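Local coordinates for DUF574 domain-containing protein (Thermobifida fusca, PDB 2QE6) that probably acts as an S-adenosylmethionine-dependent methyltransferase, binding this cofactor in a Rossmann-like domain, though its acceptor substrate is unknown, at residues Y27-L31 with A58-R62; M162-H168 with L192-L197. The protein carries 1 engineered substitution. The contacts are given in a common frame with arbitrary orientation. Residue numbers count along the deposited sequence, not the author numbering.

Contact 1: Y27-L31 with A58-R62; sequences YDALL and AIENR. With SAM (S-adenosylmethionine), chain F.
Tyr-27 lays its ring beside the methyl of Ala-58, with Tyr-27 CE1 3.8 Å from Ala-58 CB, while the sulfonium of SAM sits over one ring face, its SD 3.6 Å from Tyr-27 CG. Residues 27-30 and 58-62 are helical: Leu-31 N hydrogen-bonds to Tyr-27 O (3.0 Å), Arg-62 N to Ala-58 O (3.0 Å), and the CA atoms of Leu-31 and Ile-59 come nearest, 6.7 Å apart. A t rotamer (chi1 -175°) carries the phenol across to the second helix, where Asn-61 ND2 donates to Tyr-27 OH (3.0 Å, 170°) and Arg-62 CD lies at the ring edge. In this Rossmann-like methyltransferase fold, helix 23-30 and helix 54-75 together bind the carboxylate of SAM. SAM O accepts a hydrogen bond from Arg-62 NH1 (2.7 Å) and a weak one from Tyr-27 OH (2.8 Å); Asn-61 ND2 donates weakly to SAM OXT (2.8 Å). Asn-61 OD1 is engaged by Thr-195, and Arg-62 NH2 by the carbonyl of Gln-92. Away from the cofactor the contact is apolar: Leu-31 (m, t) sets CD2 3.7 Å from Ala-58 CB and CD1 3.7 Å from Arg-62 CG, and Leu-30 CB stands 4.3 Å from Ala-58 CB.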
loop_
_atom_site.group_PDB
_atom_site.type_symbol
_atom_site.label_atom_id
_atom_site.label_comp_id
_atom_site.label_asym_id
_atom_site.label_seq_id
_atom_site.Cartn_x
_atom_site.Cartn_y
_atom_site.Cartn_z
ATOM N N TYR A 27 8.340 6.263 5.564
ATOM C CA TYR A 27 6.961 5.968 5.967
ATOM C C TYR A 27 6.994 5.310 7.331
ATOM O O TYR A 27 6.225 5.654 8.200
ATOM C CB TYR A 27 6.342 5.065 4.926
ATOM C CG TYR A 27 4.913 4.744 5.111
ATOM C CD1 TYR A 27 3.930 5.639 4.768
ATOM C CD2 TYR A 27 4.531 3.509 5.585
ATOM C CE1 TYR A 27 2.550 5.318 4.931
ATOM C CE2 TYR A 27 3.171 3.175 5.746
ATOM C CZ TYR A 27 2.189 4.094 5.411
ATOM O OH TYR A 27 0.849 3.784 5.547
ATOM N N ASP A 28 7.942 4.416 7.552
ATOM C CA ASP A 28 8.110 3.800 8.871
ATOM C C ASP A 28 8.369 4.877 9.965
ATOM O O ASP A 28 7.792 4.860 11.040
ATOM C CB ASP A 28 9.293 2.864 8.829
ATOM C CG ASP A 28 9.401 2.062 10.081
ATOM O OD1 ASP A 28 8.455 1.281 10.284
ATOM O OD2 ASP A 28 10.370 2.266 10.852
ATOM N N ALA A 29 9.268 5.801 9.670
ATOM C CA ALA A 29 9.562 6.931 10.539
ATOM C C ALA A 29 8.270 7.745 10.802
ATOM O O ALA A 29 7.980 8.091 11.933
ATOM C CB ALA A 29 10.672 7.807 9.896
ATOM N N LEU A 30 7.490 8.046 9.765
ATOM C CA LEU A 30 6.213 8.749 9.945
ATOM C C LEU A 30 5.268 8.054 10.916
ATOM O O LEU A 30 4.585 8.731 11.672
ATOM C CB LEU A 30 5.485 8.955 8.634
ATOM C CG LEU A 30 6.098 10.008 7.730
ATOM C CD1 LEU A 30 5.355 10.048 6.390
ATOM C CD2 LEU A 30 6.098 11.410 8.404
ATOM N N LEU A 31 5.230 6.724 10.859
ATOM C CA LEU A 31 4.431 5.896 11.784
ATOM C C LEU A 31 5.036 5.663 13.156
ATOM O O LEU A 31 4.411 5.025 13.990
ATOM C CB LEU A 31 4.105 4.535 11.128
ATOM C CG LEU A 31 3.277 4.664 9.843
ATOM C CD1 LEU A 31 3.147 3.313 9.110
ATOM C CD2 LEU A 31 1.900 5.252 10.181
ATOM N N ALA A 58 -0.585 9.153 7.119
ATOM C CA ALA A 58 -0.018 7.820 7.149
ATOM C C ALA A 58 -0.807 6.970 8.089
ATOM O O ALA A 58 -1.088 5.822 7.771
ATOM C CB ALA A 58 1.470 7.833 7.585
ATOM N N ILE A 59 -1.132 7.497 9.268
ATOM C CA ILE A 59 -1.984 6.755 10.212
ATOM C C ILE A 59 -3.323 6.348 9.554
ATOM O O ILE A 59 -3.753 5.187 9.626
ATOM C CB ILE A 59 -2.192 7.533 11.519
ATOM C CG1 ILE A 59 -0.845 7.669 12.270
ATOM C CG2 ILE A 59 -3.185 6.793 12.461
ATOM C CD1 ILE A 59 -0.844 8.782 13.351
ATOM N N GLU A 60 -3.981 7.300 8.904
ATOM C CA GLU A 60 -5.249 7.012 8.269
ATOM C C GLU A 60 -5.097 5.971 7.161
ATOM O O GLU A 60 -6.009 5.201 6.926
ATOM C CB GLU A 60 -5.884 8.272 7.690
ATOM C CG GLU A 60 -6.410 9.228 8.756
ATOM C CD GLU A 60 -7.415 8.617 9.719
ATOM O OE1 GLU A 60 -8.157 7.665 9.353
ATOM O OE2 GLU A 60 -7.473 9.129 10.860
ATOM N N ASN A 61 -3.961 5.967 6.475
ATOM C CA ASN A 61 -3.699 4.973 5.431
ATOM C C ASN A 61 -3.556 3.577 6.033
ATOM O O ASN A 61 -4.128 2.606 5.525
ATOM C CB ASN A 61 -2.458 5.380 4.632
ATOM C CG ASN A 61 -2.267 4.550 3.421
ATOM O OD1 ASN A 61 -3.120 4.494 2.539
ATOM N ND2 ASN A 61 -1.127 3.908 3.350
ATOM N N ARG A 62 -2.854 3.478 7.155
ATOM C CA ARG A 62 -2.804 2.195 7.866
ATOM C C ARG A 62 -4.159 1.745 8.373
ATOM O O ARG A 62 -4.472 0.582 8.270
ATOM C CB ARG A 62 -1.814 2.234 9.026
ATOM C CG ARG A 62 -0.392 2.456 8.542
ATOM C CD ARG A 62 0.003 1.451 7.469
ATOM N NE ARG A 62 -0.093 0.080 7.991
ATOM C CZ ARG A 62 0.465 -0.992 7.434
ATOM N NH1 ARG A 62 1.163 -0.888 6.313
ATOM N NH2 ARG A 62 0.322 -2.183 8.024
HETATM N N SAM F . 1.699 -0.395 1.423
HETATM C CA SAM F . 2.139 0.163 2.762
HETATM C C SAM F . 1.029 1.014 3.338
HETATM O O SAM F . 0.926 1.159 4.551
HETATM O OXT SAM F . 0.234 1.593 2.585
HETATM C CB SAM F . 3.405 1.041 2.752
HETATM C CG SAM F . 3.309 2.354 1.959
HETATM S SD SAM F . 4.864 3.289 1.778
HETATM C CE SAM F . 5.895 2.139 2.720
HETATM C "C5'" SAM F . 5.258 2.689 0.121
HETATM C "C4'" SAM F . 5.982 1.353 -0.086
HETATM O "O4'" SAM F . 5.962 1.014 -1.477
HETATM C "C3'" SAM F . 7.467 1.373 0.313
HETATM O "O3'" SAM F . 7.779 0.303 1.187
HETATM C "C2'" SAM F . 8.262 1.293 -0.981
HETATM O "O2'" SAM F . 9.571 0.727 -0.850
HETATM C "C1'" SAM F . 7.262 0.528 -1.843
HETATM N N9 SAM F . 7.523 0.773 -3.262
HETATM C C8 SAM F . 7.459 1.967 -3.978
HETATM N N7 SAM F . 7.774 1.709 -5.275
HETATM C C5 SAM F . 8.018 0.364 -5.384
HETATM C C6 SAM F . 8.356 -0.435 -6.487
HETATM N N6 SAM F . 8.524 0.143 -7.708
HETATM N N1 SAM F . 8.528 -1.790 -6.264
HETATM C C2 SAM F . 8.366 -2.370 -4.989
HETATM N N3 SAM F . 8.040 -1.573 -3.895
HETATM C C4 SAM F . 7.862 -0.230 -4.118
#

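Contact 2: M162-H168 with L192-L197; sequences MLVGMLH and LFMTSL. With SAM (S-adenosylmethionine), chain F.
Gly-165 N donates to Thr-195 OG1 (2.7 Å), Leu-163 N to Phe-193 O (2.8 Å) and Thr-195 N, weakly, to Leu-163 O (3.4 Å). The last two join parallel strands in register Met-162 with Phe-193 and Leu-163 with Met-194, CA atoms 4.7 and 4.5 Å apart; the first ties the loop after the strand to Thr-195, whose OG1 also bonds Asn-61. In that loop Val-164 O accepts from SAM N (2.6 Å), and Gly-165 turns with positive phi (61/25), where a CB would strike SAM OXT. Such a cofactor-binding loop at a strand's C-terminal end is characteristic of Rossmann-like folds. Val-164 (t) places CG2 3.6 Å from the Phe-193 ring centroid, a CH-pi contact over the face; Leu-197 CB covers the His-168 ring at 4.0 Å. Leu-163 CB packs on selenomethionine Met-194 CG (3.9 Å). Helix 54-75 covers the Met-162 and Phe-193 face, crossover helix 175-185 touches Leu-192 and Met-194, and the pair lies between strands 80-84 and 265-271.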
loop_
_atom_site.group_PDB
_atom_site.type_symbol
_atom_site.label_atom_id
_atom_site.label_comp_id
_atom_site.label_asym_id
_atom_site.label_seq_id
_atom_site.Cartn_x
_atom_site.Cartn_y
_atom_site.Cartn_z
HETATM N N MSE A 162 -3.125 -5.578 -3.939
HETATM C CA MSE A 162 -3.142 -4.324 -3.180
HETATM C C MSE A 162 -2.006 -3.462 -3.655
HETATM O O MSE A 162 -0.894 -3.939 -3.828
HETATM C CB MSE A 162 -2.958 -4.605 -1.696
HETATM C CG MSE A 162 -4.050 -5.443 -1.090
HETATM SE SE MSE A 162 -3.587 -6.123 0.664
HETATM C CE MSE A 162 -3.139 -4.525 1.702
ATOM N N LEU A 163 -2.317 -2.210 -3.982
ATOM C CA LEU A 163 -1.323 -1.185 -4.190
ATOM C C LEU A 163 -1.638 -0.041 -3.209
ATOM O O LEU A 163 -1.802 1.120 -3.588
ATOM C CB LEU A 163 -1.321 -0.703 -5.644
ATOM C CG LEU A 163 -0.743 -1.719 -6.649
ATOM C CD1 LEU A 163 -1.795 -2.309 -7.473
ATOM C CD2 LEU A 163 0.296 -1.047 -7.535
ATOM N N VAL A 164 -1.761 -0.415 -1.945
ATOM C CA VAL A 164 -2.087 0.484 -0.869
ATOM C C VAL A 164 -0.811 1.325 -0.581
ATOM O O VAL A 164 0.280 0.773 -0.453
ATOM C CB VAL A 164 -2.622 -0.319 0.380
ATOM C CG1 VAL A 164 -2.829 0.603 1.605
ATOM C CG2 VAL A 164 -3.954 -1.015 0.032
ATOM N N GLY A 165 -0.957 2.652 -0.578
ATOM C CA GLY A 165 0.154 3.567 -0.399
ATOM C C GLY A 165 1.236 3.499 -1.446
ATOM O O GLY A 165 2.401 3.871 -1.170
HETATM N N MSE A 166 0.864 3.028 -2.642
HETATM C CA MSE A 166 1.830 2.581 -3.686
HETATM C C MSE A 166 1.510 3.298 -5.023
HETATM O O MSE A 166 2.421 3.590 -5.831
HETATM C CB MSE A 166 1.740 1.002 -3.733
HETATM C CG MSE A 166 2.726 0.025 -4.534
HETATM SE SE MSE A 166 4.490 0.700 -4.660
HETATM C CE MSE A 166 4.505 0.935 -6.585
ATOM N N LEU A 167 0.248 3.644 -5.278
ATOM C CA LEU A 167 -0.100 4.156 -6.625
ATOM C C LEU A 167 0.670 5.422 -6.978
ATOM O O LEU A 167 1.019 5.636 -8.135
ATOM C CB LEU A 167 -1.621 4.418 -6.779
ATOM C CG LEU A 167 -2.208 4.896 -8.141
ATOM C CD1 LEU A 167 -1.855 3.929 -9.259
ATOM C CD2 LEU A 167 -3.767 5.124 -8.132
ATOM N N HIS A 168 0.903 6.278 -5.987
ATOM C CA HIS A 168 1.570 7.573 -6.252
ATOM C C HIS A 168 3.088 7.425 -6.495
ATOM O O HIS A 168 3.767 8.397 -6.745
ATOM C CB HIS A 168 1.275 8.591 -5.127
ATOM C CG HIS A 168 1.514 8.077 -3.732
ATOM N ND1 HIS A 168 0.551 7.426 -3.002
ATOM C CD2 HIS A 168 2.624 8.098 -2.954
ATOM C CE1 HIS A 168 1.041 7.096 -1.822
ATOM N NE2 HIS A 168 2.305 7.479 -1.772
ATOM N N LEU A 192 -9.115 -5.358 -6.552
ATOM C CA LEU A 192 -7.972 -4.453 -6.515
ATOM C C LEU A 192 -8.228 -3.396 -5.438
ATOM O O LEU A 192 -9.262 -2.722 -5.471
ATOM C CB LEU A 192 -7.797 -3.763 -7.868
ATOM C CG LEU A 192 -6.607 -2.813 -8.056
ATOM C CD1 LEU A 192 -5.298 -3.528 -7.881
ATOM C CD2 LEU A 192 -6.728 -2.141 -9.452
ATOM N N PHE A 193 -7.321 -3.306 -4.467
ATOM C CA PHE A 193 -7.398 -2.348 -3.329
ATOM C C PHE A 193 -6.183 -1.408 -3.478
ATOM O O PHE A 193 -5.040 -1.861 -3.441
ATOM C CB PHE A 193 -7.368 -3.170 -2.025
ATOM C CG PHE A 193 -7.365 -2.379 -0.731
ATOM C CD1 PHE A 193 -7.729 -1.042 -0.663
ATOM C CD2 PHE A 193 -7.076 -3.047 0.470
ATOM C CE1 PHE A 193 -7.779 -0.365 0.556
ATOM C CE2 PHE A 193 -7.100 -2.367 1.689
ATOM C CZ PHE A 193 -7.476 -1.017 1.730
HETATM N N MSE A 194 -6.419 -0.113 -3.726
HETATM C CA MSE A 194 -5.336 0.839 -3.806
HETATM C C MSE A 194 -5.604 2.080 -2.967
HETATM O O MSE A 194 -6.763 2.448 -2.744
HETATM C CB MSE A 194 -5.147 1.306 -5.261
HETATM C CG MSE A 194 -5.079 0.158 -6.245
HETATM SE SE MSE A 194 -4.385 0.741 -7.963
HETATM C CE MSE A 194 -5.984 1.563 -8.743
ATOM N N THR A 195 -4.540 2.752 -2.529
ATOM C CA THR A 195 -4.695 4.082 -1.956
ATOM C C THR A 195 -3.647 4.956 -2.642
ATOM O O THR A 195 -2.681 4.451 -3.190
ATOM C CB THR A 195 -4.589 4.126 -0.444
ATOM O OG1 THR A 195 -3.208 4.012 -0.053
ATOM C CG2 THR A 195 -5.458 3.047 0.189
ATOM N N SER A 196 -3.827 6.255 -2.581
ATOM C CA SER A 196 -2.995 7.149 -3.366
ATOM C C SER A 196 -3.068 8.544 -2.782
ATOM O O SER A 196 -4.128 8.991 -2.384
ATOM C CB SER A 196 -3.498 7.227 -4.789
ATOM O OG SER A 196 -2.707 8.165 -5.577
ATOM N N LEU A 197 -1.933 9.231 -2.794
ATOM C CA LEU A 197 -1.899 10.660 -2.719
ATOM C C LEU A 197 -2.829 11.253 -3.777
ATOM O O LEU A 197 -2.778 10.867 -4.960
ATOM C CB LEU A 197 -0.442 11.110 -2.912
ATOM C CG LEU A 197 -0.040 12.582 -2.825
ATOM C CD1 LEU A 197 -0.460 13.255 -1.486
ATOM C CD2 LEU A 197 1.458 12.621 -3.036
HETATM N N SAM F . 1.699 -0.395 1.423
HETATM C CA SAM F . 2.139 0.163 2.762
HETATM C C SAM F . 1.029 1.014 3.338
HETATM O O SAM F . 0.926 1.159 4.551
HETATM O OXT SAM F . 0.234 1.593 2.585
HETATM C CB SAM F . 3.405 1.041 2.752
HETATM C CG SAM F . 3.309 2.354 1.959
HETATM S SD SAM F . 4.864 3.289 1.778
HETATM C CE SAM F . 5.895 2.139 2.720
HETATM C "C5'" SAM F . 5.258 2.689 0.121
HETATM C "C4'" SAM F . 5.982 1.353 -0.086
HETATM O "O4'" SAM F . 5.962 1.014 -1.477
HETATM C "C3'" SAM F . 7.467 1.373 0.313
HETATM O "O3'" SAM F . 7.779 0.303 1.187
HETATM C "C2'" SAM F . 8.262 1.293 -0.981
HETATM O "O2'" SAM F . 9.571 0.727 -0.850
HETATM C "C1'" SAM F . 7.262 0.528 -1.843
HETATM N N9 SAM F . 7.523 0.773 -3.262
HETATM C C8 SAM F . 7.459 1.967 -3.978
HETATM N N7 SAM F . 7.774 1.709 -5.275
HETATM C C5 SAM F . 8.018 0.364 -5.384
HETATM C C6 SAM F . 8.356 -0.435 -6.487
HETATM N N6 SAM F . 8.524 0.143 -7.708
HETATM N N1 SAM F . 8.528 -1.790 -6.264
HETATM C C2 SAM F . 8.366 -2.370 -4.989
HETATM N N3 SAM F . 8.040 -1.573 -3.895
HETATM C C4 SAM F . 7.862 -0.230 -4.118
#

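Overall arrangement
Both contacts border SAM, but at different depths: contact 2 is buried in the central sheet near the middle of the chain, whereas contact 1 is a partly buried helix pair in which Ile-59 is exposed. Contact 2 combines parallel-strand backbone bonds with a threonine hydroxyl bond and apolar packing, and offers SAM a main-chain carbonyl; contact 1 has no backbone bond across its segments and reaches the cofactor through polar side chains. Thus the carboxylate of SAM is held from 27-31 and 58-62, and its amino group is bonded by Val-164 O of 162-168. The two meet directly where helix 54-75 packs on the sheet: Asn-61 OD1 lies 2.6 Å from Thr-195 OG1, a probable hydrogen bond, and Asn-61 also packs against Val-164 and Gly-165.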